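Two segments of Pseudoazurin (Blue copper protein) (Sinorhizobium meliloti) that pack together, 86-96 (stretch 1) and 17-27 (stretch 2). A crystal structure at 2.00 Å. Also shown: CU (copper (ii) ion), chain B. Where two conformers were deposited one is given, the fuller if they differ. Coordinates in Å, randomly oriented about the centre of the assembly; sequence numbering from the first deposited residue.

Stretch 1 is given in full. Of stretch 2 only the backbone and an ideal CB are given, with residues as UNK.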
# COMPACT_ATOMS: atom_id res chain seq x y z
N MET A 86 4.58 -11.37 -7.32
CA MET A 86 3.52 -12.29 -6.91
C MET A 86 2.22 -11.56 -6.55
O MET A 86 1.22 -12.20 -6.24
CB MET A 86 3.99 -13.12 -5.71
CG MET A 86 5.25 -13.93 -5.96
SD MET A 86 5.76 -14.89 -4.52
CE MET A 86 4.45 -16.10 -4.44
N GLY A 87 2.25 -10.23 -6.58
CA GLY A 87 1.05 -9.41 -6.37
C GLY A 87 0.95 -8.73 -5.02
O GLY A 87 -0.11 -8.19 -4.68
N MET A 88 2.03 -8.73 -4.24
CA MET A 88 2.01 -8.15 -2.90
C MET A 88 2.18 -6.63 -2.94
O MET A 88 3.28 -6.11 -2.71
CB MET A 88 3.07 -8.80 -2.00
CG MET A 88 2.95 -8.38 -0.54
SD MET A 88 3.76 -9.50 0.62
CE MET A 88 3.34 -8.70 2.17
N ILE A 89 1.09 -5.94 -3.26
CA ILE A 89 1.04 -4.48 -3.16
C ILE A 89 -0.14 -4.06 -2.29
O ILE A 89 -1.07 -4.85 -2.07
CB ILE A 89 0.94 -3.80 -4.55
CG1 ILE A 89 -0.30 -4.28 -5.32
CG2 ILE A 89 2.19 -4.08 -5.37
CD1 ILE A 89 -0.61 -3.44 -6.54
N GLY A 90 -0.09 -2.83 -1.81
CA GLY A 90 -1.18 -2.26 -1.02
C GLY A 90 -1.35 -0.78 -1.31
O GLY A 90 -0.53 -0.18 -2.00
N ALA A 91 -2.42 -0.21 -0.77
CA ALA A 91 -2.72 1.20 -0.97
C ALA A 91 -3.07 1.89 0.34
O ALA A 91 -3.65 1.27 1.24
CB ALA A 91 -3.87 1.36 -1.96
N ILE A 92 -2.68 3.15 0.45
CA ILE A 92 -3.13 4.01 1.54
C ILE A 92 -3.78 5.24 0.90
O ILE A 92 -3.11 6.00 0.21
CB ILE A 92 -1.98 4.47 2.45
CG1 ILE A 92 -1.19 3.27 2.97
CG2 ILE A 92 -2.53 5.29 3.62
CD1 ILE A 92 -0.03 3.65 3.88
N VAL A 93 -5.08 5.40 1.13
CA VAL A 93 -5.81 6.56 0.62
C VAL A 93 -5.93 7.59 1.74
O VAL A 93 -6.50 7.30 2.80
CB VAL A 93 -7.21 6.16 0.11
CG1 VAL A 93 -7.91 7.36 -0.51
CG2 VAL A 93 -7.11 5.02 -0.89
N VAL A 94 -5.38 8.78 1.51
CA VAL A 94 -5.37 9.85 2.50
C VAL A 94 -6.30 10.97 2.03
O VAL A 94 -6.04 11.60 1.01
CB VAL A 94 -3.94 10.41 2.69
CG1 VAL A 94 -3.92 11.43 3.82
CG2 VAL A 94 -2.96 9.28 2.96
N GLY A 95 -7.37 11.19 2.78
CA GLY A 95 -8.39 12.16 2.38
C GLY A 95 -9.07 11.72 1.10
O GLY A 95 -9.50 10.57 0.99
N GLU A 96 -9.15 12.62 0.12
CA GLU A 96 -9.73 12.30 -1.19
C GLU A 96 -8.64 11.84 -2.16
O GLU A 96 -7.55 12.42 -2.18
CB GLU A 96 -10.45 13.52 -1.77
CG GLU A 96 -11.65 13.97 -0.96
CD GLU A 96 -12.42 15.11 -1.61
OE1 GLU A 96 -11.96 15.62 -2.66
OE2 GLU A 96 -13.47 15.50 -1.07
N UNK A 17 -2.08 -14.97 -1.33
CA UNK A 17 -0.74 -15.44 -0.98
C UNK A 17 0.25 -14.30 -1.17
O UNK A 17 0.35 -13.74 -2.26
CB UNK A 17 -0.34 -16.65 -1.82
N UNK A 18 0.98 -13.97 -0.11
CA UNK A 18 1.83 -12.77 -0.05
C UNK A 18 0.95 -11.52 -0.15
O UNK A 18 0.69 -11.01 -1.25
CB UNK A 18 2.88 -12.78 -1.17
N UNK A 19 0.48 -11.03 1.00
CA UNK A 19 -0.53 -9.97 1.01
C UNK A 19 -0.38 -9.01 2.18
O UNK A 19 -0.02 -9.41 3.29
CB UNK A 19 -1.93 -10.59 1.04
N UNK A 20 -0.67 -7.74 1.92
CA UNK A 20 -0.85 -6.75 2.98
C UNK A 20 -2.32 -6.78 3.41
O UNK A 20 -3.21 -6.76 2.56
CB UNK A 20 -0.44 -5.35 2.51
N UNK A 21 -2.55 -6.83 4.72
CA UNK A 21 -3.90 -6.85 5.28
C UNK A 21 -4.07 -5.74 6.31
O UNK A 21 -3.40 -5.74 7.34
CB UNK A 21 -4.20 -8.21 5.91
N UNK A 22 -4.98 -4.78 6.05
CA UNK A 22 -5.85 -4.61 4.88
C UNK A 22 -5.09 -4.12 3.65
O UNK A 22 -4.05 -3.46 3.78
CB UNK A 22 -6.98 -3.63 5.21
N UNK A 23 -5.59 -4.44 2.46
CA UNK A 23 -4.98 -4.01 1.21
C UNK A 23 -5.16 -2.51 0.99
O UNK A 23 -4.32 -1.87 0.34
CB UNK A 23 -5.58 -4.79 0.04
N UNK A 24 -6.25 -1.95 1.51
CA UNK A 24 -6.58 -0.54 1.33
C UNK A 24 -6.92 0.12 2.66
O UNK A 24 -7.98 -0.14 3.24
CB UNK A 24 -7.75 -0.39 0.35
N UNK A 25 -6.01 0.96 3.16
CA UNK A 25 -6.24 1.78 4.35
C UNK A 25 -6.89 3.10 3.94
O UNK A 25 -6.42 3.75 3.00
CB UNK A 25 -4.93 2.03 5.10
N UNK A 26 -7.95 3.49 4.64
CA UNK A 26 -8.60 4.78 4.42
C UNK A 26 -8.30 5.70 5.59
O UNK A 26 -8.89 5.58 6.67
CB UNK A 26 -10.11 4.61 4.24
N UNK A 27 -7.37 6.63 5.38
CA UNK A 27 -6.90 7.54 6.43
C UNK A 27 -7.22 8.99 6.08
O UNK A 27 -7.68 9.29 4.98
CB UNK A 27 -5.39 7.37 6.65
CU CU B . 6.21 -9.87 0.91

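Position 17 lies at the margin of the contact. Its CA-to-CB bond points sideways, and the ideal CB is 5.5 Å from Met-86 CE, so little in stretch 1 discriminates among side chains. The residue is Val-17, in the t rotamer.

At position 18 the CA-to-CB bond points toward stretch 1, with the ideal CB 3.8 Å from Met-88 SD and 4.7 Å from Met-86 CB. The positive phi of 64° would be easiest for glycine, asparagine or aspartate, yet the surroundings, two methionine side chains, favour something apolar and flexible. The residue is Met-18. Its CG meets Met-86 CE at 3.8 Å, while the end of the side chain leads away from stretch 1.

Position 19 turns its CB away, with nothing of stretch 1 within 5.5 Å, and many residues would serve; it is Ala-19. Its carbonyl O lies 3.6 Å from Met-88 CE.

Position 20 again points toward stretch 1. The ideal CB is 4.8 Å from Gly-90 CA and 5.1 Å from Met-88 CE; Gly-90 has no side chain to fill the space before it, and a CB there would come within 3.5 Å of the CB at 20. A large apolar group, aliphatic or aromatic, could lie along the backbone of 88-90 beneath the methionine. The residue is Phe-20, chi1 -66° (m). Met-88 CE sits over one face of the ring, 3.9 Å from its centroid and 8° off the normal, a CH-pi contact, while Ile-89 C lies at the ring edge, 3.6 Å from CD2. The same methionine binds copper through SD at 2.5 Å, so the ring packs against a ligand of the metal. A water accepts from Phe-20 N (3.0 Å) and donates to Ile-89 O (2.7 Å), joining the backbones where no direct hydrogen bond does.

Positions 21 and 22 make no contact, and stretch 1 does not select them; the peptide between them is cis, which strongly suggests proline at 22. They are Glu-21 and Pro-22. At 23 the CB points sideways, 5.2 Å from Gly-90 CA, and a small residue suffices: Ala-23, whose O accepts from Ala-91 N at 2.8 Å.

From 24 the strands run parallel. Position 24 shares a face with Ala-91 and Val-93, and a beta-branched or other aliphatic residue suits it. Val-24 places CG2 4.4 Å from Ala-91 CB and CG1 4.2 Å from Val-93 CG2.

Position 25 lies on the other face, its CB 4.3 Å from Ile-92 CG2, and calls for an aliphatic residue. Ile-25 brings CG2 to 4.2 Å from Ile-92 CG2, and its N donates to Ala-91 O (3.1 Å).

Position 26 returns to the face of Val-93, where either an aliphatic or a long polar chain could lie. Arg-26 folds back through three m rotamers, setting NE 3.5 Å from Val-93 CB.

At 27, beside Ile-92 and Val-94, the ideal CB is already 4.0 Å from Val-93 O; small residues fit comfortably. Ala-27 donates from N to Val-93 O (2.8 Å).

Stretch 2 (17-27) VMAFEPAVIRA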
# COMPACT_ATOMS: atom_id res chain seq x y z
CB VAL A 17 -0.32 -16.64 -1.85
CG1 VAL A 17 1.08 -17.11 -1.48
CG2 VAL A 17 -1.33 -17.77 -1.72
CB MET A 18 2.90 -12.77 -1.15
CG MET A 18 3.70 -14.07 -1.30
SD MET A 18 4.61 -14.55 0.19
CE MET A 18 3.55 -15.84 0.83
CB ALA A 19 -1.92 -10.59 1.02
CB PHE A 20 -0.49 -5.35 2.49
CG PHE A 20 0.97 -5.17 2.15
CD1 PHE A 20 1.91 -5.02 3.16
CD2 PHE A 20 1.40 -5.15 0.83
CE1 PHE A 20 3.26 -4.85 2.86
CE2 PHE A 20 2.74 -4.98 0.52
CZ PHE A 20 3.67 -4.83 1.53
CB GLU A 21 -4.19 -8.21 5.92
CG GLU A 21 -5.63 -8.37 6.40
CD GLU A 21 -5.95 -9.78 6.86
OE1 GLU A 21 -5.26 -10.72 6.41
OE2 GLU A 21 -6.89 -9.95 7.66
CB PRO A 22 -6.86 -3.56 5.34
CG PRO A 22 -6.13 -2.77 6.34
CD PRO A 22 -5.23 -3.73 7.05
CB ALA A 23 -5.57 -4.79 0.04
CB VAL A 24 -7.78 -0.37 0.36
CG1 VAL A 24 -8.13 1.10 0.19
CG2 VAL A 24 -7.47 -1.01 -0.98
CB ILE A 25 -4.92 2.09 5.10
CG1 ILE A 25 -4.38 0.83 5.79
CG2 ILE A 25 -5.13 3.20 6.12
CD1 ILE A 25 -5.17 0.41 7.01
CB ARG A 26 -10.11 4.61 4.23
CG ARG A 26 -10.51 3.66 3.10
CD ARG A 26 -9.94 4.08 1.75
NE ARG A 26 -10.40 5.40 1.32
CZ ARG A 26 -11.39 5.63 0.46
NH1 ARG A 26 -11.71 6.88 0.15
NH2 ARG A 26 -12.08 4.63 -0.09
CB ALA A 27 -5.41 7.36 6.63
O HOH W 1 -1.21 -7.28 -0.95
O HOH W 2 -2.96 -0.86 2.94
O HOH W 3 -9.29 7.92 2.82
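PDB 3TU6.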